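Local coordinates for protein putative type 11 methyltransferase (Sulfolobus solfataricus, PDB 3I9F) that probably transfers methyl groups from S-adenosylmethionine to a substrate not yet identified, and binds zinc ions, at residues N83-M88 with K131-W136; E116-G121 with T149-G154. One frame throughout, in Å; residues are numbered along the deposited sequence.

Contact 1 of 2, residues N83-M88 with K131-W136; sequences NSFHDM and KDYMGW
An aromatic cluster of Phe85, Tyr133 and Trp136 packs the loop that follows strand 76-82 against helix 130-136. Phe85 sits at the first position of a type I beta turn closed by Met88 N to Phe85 O at 3.0 Å, and its ring reaches over to the helix because CG stands anti to the backbone N (chi1 -171°). The far end of this ring points at the indole: Phe85 CE2 lies over one face of Trp136, toward the rim, 3.6 Å from Trp136 CG. With the planes at 69°, the pair is edge-to-face, Phe85 giving the edge. Tyr133 runs past Phe85 in the opposite direction, the two planes inclined at 39°, and its CE2 comes to 3.6 Å from Phe85 CB. This carries the phenol toward the start of the turn, where Tyr133 OH is 3.5 Å from Phe85 CB. A water joins the two segments there, donating to Tyr133 OH at 2.6 Å and accepting from Phe85 N at 3.2 Å. Tyr133 OH also bonds Asp112 OD2, which takes a second hydrogen bond from His86 ND1; the Asp112 carboxylate on strand 106-113 thus bridges the buried His86 and Tyr133. Phe81, Phe137 and Val94 and Ile95 of helix 91-101 pack around Phe85 and extend the apolar core. Joining the loop after the fourth parallel strand to the helix ahead of the antiparallel pair 140-146 and 152-159 is packing in keeping with the seven-stranded Rossmann-like fold of class I methyltransferases.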
ATOM      1  N   ASN B  83       1.701  18.539  12.304  1.00 34.74           N
ATOM      2  CA  ASN B  83       3.022  19.201  12.325  1.00 35.51           C
ATOM      3  C   ASN B  83       3.894  18.796  11.196  1.00 35.21           C
ATOM      4  O   ASN B  83       5.089  18.712  11.376  1.00 37.42           O
ATOM      5  CB  ASN B  83       3.738  18.924  13.630  1.00 35.26           C
ATOM      6  CG  ASN B  83       2.859  19.242  14.822  1.00 38.05           C
ATOM      7  OD1 ASN B  83       2.381  20.390  14.977  1.00 43.16           O
ATOM      8  ND2 ASN B  83       2.566  18.238  15.612  1.00 37.21           N
ATOM      9  N   SER B  84       3.302  18.508  10.048  1.00 34.08           N
ATOM     10  CA  SER B  84       4.052  17.865   8.981  1.00 33.57           C
ATOM     11  C   SER B  84       3.979  18.595   7.644  1.00 33.00           C
ATOM     12  O   SER B  84       4.863  18.431   6.862  1.00 34.35           O
ATOM     13  CB  SER B  84       3.632  16.398   8.810  1.00 32.81           C
ATOM     14  OG  SER B  84       2.275  16.305   8.426  1.00 32.83           O
ATOM     15  N   PHE B  85       2.942  19.371   7.367  1.00 32.42           N
ATOM     16  CA  PHE B  85       2.821  19.999   6.066  1.00 32.10           C
ATOM     17  C   PHE B  85       3.883  21.050   5.824  1.00 32.67           C
ATOM     18  O   PHE B  85       4.417  21.152   4.736  1.00 32.31           O
ATOM     19  CB  PHE B  85       1.448  20.623   5.890  1.00 31.89           C
ATOM     20  CG  PHE B  85       1.162  21.094   4.509  1.00 29.00           C
ATOM     21  CD1 PHE B  85       0.844  20.192   3.512  1.00 28.71           C
ATOM     22  CD2 PHE B  85       1.176  22.450   4.208  1.00 28.92           C
ATOM     23  CE1 PHE B  85       0.551  20.617   2.237  1.00 28.38           C
ATOM     24  CE2 PHE B  85       0.889  22.905   2.919  1.00 27.35           C
ATOM     25  CZ  PHE B  85       0.594  21.982   1.929  1.00 29.55           C
ATOM     26  N   HIS B  86       4.187  21.837   6.837  1.00 33.64           N
ATOM     27  CA  HIS B  86       5.036  22.984   6.643  1.00 34.19           C
ATOM     28  C   HIS B  86       6.403  22.655   6.093  1.00 34.92           C
ATOM     29  O   HIS B  86       6.951  23.432   5.326  1.00 36.40           O
ATOM     30  CB  HIS B  86       5.147  23.836   7.901  1.00 34.74           C
ATOM     31  CG  HIS B  86       5.780  23.151   9.063  1.00 34.43           C
ATOM     32  ND1 HIS B  86       5.041  22.662  10.118  1.00 32.73           N
ATOM     33  CD2 HIS B  86       7.079  22.903   9.359  1.00 34.24           C
ATOM     34  CE1 HIS B  86       5.860  22.122  11.005  1.00 33.37           C
ATOM     35  NE2 HIS B  86       7.101  22.255  10.570  1.00 33.90           N
ATOM     36  N   ASP B  87       6.950  21.494   6.393  1.00 35.42           N
ATOM     37  CA  ASP B  87       8.244  21.181   5.787  1.00 35.30           C
ATOM     38  C   ASP B  87       8.214  20.086   4.737  1.00 34.07           C
ATOM     39  O   ASP B  87       9.249  19.603   4.327  1.00 34.20           O
ATOM     40  CB  ASP B  87       9.322  20.963   6.861  1.00 36.35           C
ATOM     41  CG  ASP B  87       8.953  19.909   7.888  1.00 39.13           C
ATOM     42  OD1 ASP B  87       7.812  19.367   7.866  1.00 42.06           O
ATOM     43  OD2 ASP B  87       9.830  19.658   8.750  1.00 44.68           O
ATOM     44  N   MET B  88       7.028  19.789   4.222  1.00 32.90           N
ATOM     45  CA  MET B  88       6.847  18.728   3.277  1.00 31.60           C
ATOM     46  C   MET B  88       7.279  19.155   1.881  1.00 32.03           C
ATOM     47  O   MET B  88       6.981  20.271   1.429  1.00 31.89           O
ATOM     48  CB  MET B  88       5.377  18.316   3.256  1.00 31.11           C
ATOM     49  CG  MET B  88       5.109  16.884   2.848  1.00 30.31           C
ATOM     50  SD  MET B  88       3.400  16.377   3.244  1.00 24.15           S
ATOM     51  CE  MET B  88       3.423  15.233   1.987  1.00 27.90           C
ATOM     52  N   LYS B 131      -4.007  31.099   7.921  1.00 40.07           N
ATOM     53  CA  LYS B 131      -4.118  31.801   6.661  1.00 40.28           C
ATOM     54  C   LYS B 131      -3.177  31.149   5.623  1.00 39.39           C
ATOM     55  O   LYS B 131      -3.551  30.967   4.484  1.00 37.89           O
ATOM     56  CB  LYS B 131      -3.858  33.287   6.854  1.00 40.31           C
ATOM     57  CG  LYS B 131      -4.062  34.085   5.580  1.00 45.25           C
ATOM     58  CD  LYS B 131      -3.741  35.577   5.771  1.00 50.70           C
ATOM     59  CE  LYS B 131      -4.105  36.396   4.504  1.00 53.59           C
ATOM     60  NZ  LYS B 131      -5.379  35.958   3.808  1.00 54.68           N
ATOM     61  N   ASP B 132      -1.970  30.778   6.048  1.00 39.23           N
ATOM     62  CA  ASP B 132      -1.014  30.088   5.163  1.00 39.33           C
ATOM     63  C   ASP B 132      -1.557  28.747   4.690  1.00 38.55           C
ATOM     64  O   ASP B 132      -1.420  28.394   3.529  1.00 39.09           O
ATOM     65  CB  ASP B 132       0.348  29.903   5.848  1.00 39.30           C
ATOM     66  CG  ASP B 132       1.040  31.239   6.162  1.00 42.18           C
ATOM     67  OD1 ASP B 132       1.056  32.128   5.257  1.00 46.72           O
ATOM     68  OD2 ASP B 132       1.568  31.396   7.295  1.00 40.35           O
ATOM     69  N   TYR B 133      -2.195  28.014   5.595  1.00 38.01           N
ATOM     70  CA  TYR B 133      -2.733  26.737   5.261  1.00 37.15           C
ATOM     71  C   TYR B 133      -3.789  26.919   4.195  1.00 37.37           C
ATOM     72  O   TYR B 133      -3.785  26.195   3.205  1.00 38.28           O
ATOM     73  CB  TYR B 133      -3.235  25.973   6.493  1.00 36.48           C
ATOM     74  CG  TYR B 133      -2.170  25.055   7.088  1.00 35.53           C
ATOM     75  CD1 TYR B 133      -1.385  25.451   8.137  1.00 32.60           C
ATOM     76  CD2 TYR B 133      -1.956  23.792   6.581  1.00 36.38           C
ATOM     77  CE1 TYR B 133      -0.432  24.630   8.667  1.00 31.73           C
ATOM     78  CE2 TYR B 133      -1.008  22.961   7.113  1.00 33.43           C
ATOM     79  CZ  TYR B 133      -0.239  23.399   8.147  1.00 33.72           C
ATOM     80  OH  TYR B 133       0.750  22.576   8.666  1.00 34.31           O
ATOM     81  N   MET B 134      -4.642  27.909   4.326  1.00 37.46           N
ATOM     82  CA  MET B 134      -5.759  28.032   3.377  1.00 37.81           C
ATOM     83  C   MET B 134      -5.353  28.550   1.975  1.00 37.74           C
ATOM     84  O   MET B 134      -6.090  28.365   1.018  1.00 39.04           O
ATOM     85  CB  MET B 134      -6.929  28.823   3.999  1.00 38.06           C
ATOM     86  CG  MET B 134      -7.378  28.245   5.393  1.00 37.32           C
ATOM     87  SD  MET B 134      -7.554  26.436   5.519  1.00 35.47           S
ATOM     88  CE  MET B 134      -8.900  26.307   4.343  1.00 31.43           C
ATOM     89  N   GLY B 135      -4.176  29.149   1.847  1.00 37.20           N
ATOM     90  CA  GLY B 135      -3.570  29.391   0.555  1.00 36.44           C
ATOM     91  C   GLY B 135      -3.292  28.089  -0.179  1.00 36.54           C
ATOM     92  O   GLY B 135      -3.539  28.003  -1.358  1.00 37.17           O
ATOM     93  N   TRP B 136      -2.810  27.063   0.517  1.00 36.34           N
ATOM     94  CA  TRP B 136      -2.572  25.747  -0.102  1.00 36.29           C
ATOM     95  C   TRP B 136      -3.839  24.896  -0.269  1.00 37.43           C
ATOM     96  O   TRP B 136      -4.059  24.214  -1.300  1.00 36.47           O
ATOM     97  CB  TRP B 136      -1.577  24.942   0.738  1.00 35.24           C
ATOM     98  CG  TRP B 136      -0.279  25.564   0.761  1.00 33.76           C
ATOM     99  CD1 TRP B 136       0.248  26.342   1.753  1.00 34.03           C
ATOM    100  CD2 TRP B 136       0.686  25.517  -0.263  1.00 31.63           C
ATOM    101  NE1 TRP B 136       1.479  26.784   1.397  1.00 31.47           N
ATOM    102  CE2 TRP B 136       1.777  26.292   0.158  1.00 32.29           C
ATOM    103  CE3 TRP B 136       0.724  24.921  -1.522  1.00 33.67           C
ATOM    104  CZ2 TRP B 136       2.931  26.457  -0.621  1.00 32.12           C
ATOM    105  CZ3 TRP B 136       1.864  25.085  -2.294  1.00 33.71           C
ATOM    106  CH2 TRP B 136       2.947  25.866  -1.841  1.00 31.69           C
TER
HETATM  107  O   HOH W   1       0.613  20.075   9.368  1.00 30.37           O

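Contact 2 of 2, residues E116-G121 with T149-G154; sequences ENTGIG and TPYHFG
Thr118 and Ile120 meet Tyr151 through apolar contacts, and these make up the direct touch between the loop after strand 106-113 and the turn leading into strand 152-159. Thr118 slides past the phenol ring in the opposite direction, bringing CB to 3.6 Å and CG2 to 3.7 Å from Tyr151 CD1. Ile120 crosses the tyrosine side chain at about a right angle; its CD1 is 3.8 Å from Tyr151 CD2, so Thr118 and Ile120 meet the two different delta carbons of one ring. An extended outer bond (chi2 176°) carries the Ile120 methyl out to that ring. Trp113 of strand 106-113 touches both Ile120 and Tyr151. In the fold, strand 152-159 runs antiparallel to 106-113 within the mixed methyltransferase sheet. Backbone bonds of Tyr151 with Arg114 and of Phe153 with Asp112 pair 149-154 with the end of strand 106-113, from which the chain runs on into 116-121, so the two segments are neighbours there. Hydrogen bonds shape each segment from within. Asn117 OD1 accepts from Gly119 N at 3.0 Å, an Asx turn in which the donor sits above the carbonyl plane, 43° out of it. Thr118 OG1 donates to Ile120 O at 2.6 Å, which turns the threonine hydroxyl back onto its own loop; Arg127 bonds both oxygens as well, through NH1 and NH2. On the other segment Thr149 OG1 accepts from Tyr151 N at 3.0 Å, forming an ST turn, and the same hydroxyl shares a 2.8 Å hydrogen bond with His152 ND1.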
ATOM      1  N   GLU B 116       4.275  32.079  15.953  1.00 48.30           N
ATOM      2  CA  GLU B 116       4.830  33.062  16.884  1.00 50.29           C
ATOM      3  C   GLU B 116       5.974  32.370  17.568  1.00 50.91           C
ATOM      4  O   GLU B 116       6.145  31.169  17.395  1.00 50.36           O
ATOM      5  CB  GLU B 116       3.809  33.561  17.916  1.00 50.69           C
ATOM      6  CG  GLU B 116       2.853  32.502  18.483  1.00 54.92           C
ATOM      7  CD  GLU B 116       1.851  33.084  19.534  1.00 60.40           C
ATOM      8  OE1 GLU B 116       0.604  32.890  19.367  1.00 60.33           O
ATOM      9  OE2 GLU B 116       2.326  33.733  20.523  1.00 63.18           O
ATOM     10  N   ASN B 117       6.787  33.102  18.329  1.00 52.23           N
ATOM     11  CA  ASN B 117       7.909  32.438  18.980  1.00 53.15           C
ATOM     12  C   ASN B 117       7.454  31.864  20.300  1.00 51.64           C
ATOM     13  O   ASN B 117       7.249  32.586  21.250  1.00 52.49           O
ATOM     14  CB  ASN B 117       9.129  33.340  19.167  1.00 54.29           C
ATOM     15  CG  ASN B 117      10.396  32.519  19.537  1.00 59.49           C
ATOM     16  OD1 ASN B 117      10.348  31.259  19.666  1.00 61.92           O
ATOM     17  ND2 ASN B 117      11.534  33.225  19.694  1.00 63.07           N
ATOM     18  N   THR B 118       7.265  30.547  20.322  1.00 50.03           N
ATOM     19  CA  THR B 118       6.779  29.816  21.486  1.00 47.55           C
ATOM     20  C   THR B 118       7.956  29.145  22.204  1.00 46.74           C
ATOM     21  O   THR B 118       7.769  28.403  23.156  1.00 46.80           O
ATOM     22  CB  THR B 118       5.818  28.753  21.043  1.00 46.99           C
ATOM     23  OG1 THR B 118       6.499  27.854  20.159  1.00 46.30           O
ATOM     24  CG2 THR B 118       4.663  29.372  20.336  1.00 44.48           C
ATOM     25  N   GLY B 119       9.174  29.398  21.744  1.00 45.43           N
ATOM     26  CA  GLY B 119      10.353  28.920  22.418  1.00 44.65           C
ATOM     27  C   GLY B 119      10.599  27.476  22.072  1.00 44.55           C
ATOM     28  O   GLY B 119      11.652  27.116  21.540  1.00 44.12           O
ATOM     29  N   ILE B 120       9.632  26.625  22.401  1.00 44.48           N
ATOM     30  CA  ILE B 120       9.680  25.253  21.930  1.00 44.21           C
ATOM     31  C   ILE B 120       9.142  25.241  20.498  1.00 44.00           C
ATOM     32  O   ILE B 120       8.431  26.177  20.073  1.00 42.11           O
ATOM     33  CB  ILE B 120       8.890  24.257  22.812  1.00 44.24           C
ATOM     34  CG1 ILE B 120       7.440  24.691  22.992  1.00 44.30           C
ATOM     35  CG2 ILE B 120       9.556  24.100  24.175  1.00 44.99           C
ATOM     36  CD1 ILE B 120       6.623  23.671  23.786  1.00 45.60           C
ATOM     37  N   GLY B 121       9.538  24.184  19.777  1.00 44.17           N
ATOM     38  CA  GLY B 121       9.021  23.863  18.457  1.00 44.84           C
ATOM     39  C   GLY B 121      10.010  24.194  17.352  1.00 44.88           C
ATOM     40  O   GLY B 121      11.139  24.542  17.614  1.00 45.10           O
ATOM     41  N   THR B 149      -2.999  22.233  21.920  1.00 51.84           N
ATOM     42  CA  THR B 149      -2.130  22.664  22.993  1.00 50.88           C
ATOM     43  C   THR B 149      -2.084  24.187  22.958  1.00 50.62           C
ATOM     44  O   THR B 149      -2.714  24.796  22.116  1.00 50.62           O
ATOM     45  CB  THR B 149      -0.707  22.079  22.870  1.00 50.57           C
ATOM     46  OG1 THR B 149       0.147  23.022  22.208  1.00 50.97           O
ATOM     47  CG2 THR B 149      -0.706  20.772  22.154  1.00 49.26           C
ATOM     48  N   PRO B 150      -1.357  24.809  23.888  1.00 50.64           N
ATOM     49  CA  PRO B 150      -1.321  26.278  23.894  1.00 50.74           C
ATOM     50  C   PRO B 150      -0.296  26.849  22.915  1.00 50.76           C
ATOM     51  O   PRO B 150      -0.191  28.084  22.770  1.00 50.68           O
ATOM     52  CB  PRO B 150      -0.925  26.637  25.339  1.00 50.96           C
ATOM     53  CG  PRO B 150      -0.430  25.317  25.984  1.00 51.78           C
ATOM     54  CD  PRO B 150      -0.571  24.203  24.986  1.00 50.82           C
ATOM     55  N   TYR B 151       0.460  25.966  22.259  1.00 49.73           N
ATOM     56  CA  TYR B 151       1.369  26.377  21.212  1.00 49.01           C
ATOM     57  C   TYR B 151       0.962  25.897  19.813  1.00 47.46           C
ATOM     58  O   TYR B 151       1.640  26.199  18.840  1.00 47.90           O
ATOM     59  CB  TYR B 151       2.757  25.897  21.600  1.00 49.64           C
ATOM     60  CG  TYR B 151       3.063  26.339  23.003  1.00 51.88           C
ATOM     61  CD1 TYR B 151       3.159  27.697  23.300  1.00 55.14           C
ATOM     62  CD2 TYR B 151       3.218  25.424  24.034  1.00 54.87           C
ATOM     63  CE1 TYR B 151       3.427  28.134  24.576  1.00 56.77           C
ATOM     64  CE2 TYR B 151       3.488  25.854  25.342  1.00 57.32           C
ATOM     65  CZ  TYR B 151       3.580  27.213  25.602  1.00 57.91           C
ATOM     66  OH  TYR B 151       3.844  27.680  26.870  1.00 60.36           O
ATOM     67  N   HIS B 152      -0.152  25.190  19.703  1.00 45.36           N
ATOM     68  CA  HIS B 152      -0.600  24.636  18.430  1.00 44.13           C
ATOM     69  C   HIS B 152      -1.989  25.117  18.089  1.00 43.24           C
ATOM     70  O   HIS B 152      -2.749  25.454  18.955  1.00 44.29           O
ATOM     71  CB  HIS B 152      -0.658  23.110  18.478  1.00 44.06           C
ATOM     72  CG  HIS B 152       0.675  22.444  18.589  1.00 41.33           C
ATOM     73  ND1 HIS B 152       1.421  22.461  19.743  1.00 41.57           N
ATOM     74  CD2 HIS B 152       1.372  21.692  17.709  1.00 40.42           C
ATOM     75  CE1 HIS B 152       2.541  21.771  19.561  1.00 40.55           C
ATOM     76  NE2 HIS B 152       2.541  21.300  18.331  1.00 40.41           N
ATOM     77  N   PHE B 153      -2.314  25.149  16.811  1.00 41.94           N
ATOM     78  CA  PHE B 153      -3.665  25.361  16.381  1.00 40.53           C
ATOM     79  C   PHE B 153      -4.073  24.126  15.633  1.00 39.57           C
ATOM     80  O   PHE B 153      -3.242  23.277  15.345  1.00 39.25           O
ATOM     81  CB  PHE B 153      -3.812  26.636  15.538  1.00 40.85           C
ATOM     82  CG  PHE B 153      -3.128  26.591  14.214  1.00 40.63           C
ATOM     83  CD1 PHE B 153      -3.851  26.404  13.060  1.00 39.35           C
ATOM     84  CD2 PHE B 153      -1.767  26.773  14.123  1.00 42.29           C
ATOM     85  CE1 PHE B 153      -3.246  26.373  11.850  1.00 41.05           C
ATOM     86  CE2 PHE B 153      -1.144  26.754  12.908  1.00 43.42           C
ATOM     87  CZ  PHE B 153      -1.886  26.552  11.760  1.00 42.93           C
ATOM     88  N   GLY B 154      -5.363  24.027  15.349  1.00 39.32           N
ATOM     89  CA  GLY B 154      -5.977  22.822  14.794  1.00 39.00           C
ATOM     90  C   GLY B 154      -7.147  23.221  13.912  1.00 39.04           C
ATOM     91  O   GLY B 154      -7.923  24.080  14.278  1.00 38.94           O
TER

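The centres of the contacts lie 15 Å apart, and their segments alternate along the chain. They touch directly at two points: Asn83 OD1 packs 3.2 Å from His152 CD2, and Tyr133 CD1 is 3.8 Å from Phe153 CZ. Strand 106-113 also links them, since Asp112 bonds the side chains of His86 and Tyr133 in contact 1 and pairs through its backbone with Phe153 of contact 2. Contact 1 is buried, its centre about 10 Å from the centre of the chain; contact 2, at the surface, is centred about 18 Å from it. The Trp136 side chain is about 12 Å from a bound zinc ion and about 9 Å from the side chain of Asp90, which binds zinc in a structure of this protein but not in this chain. Contact 2 is remote from such sites.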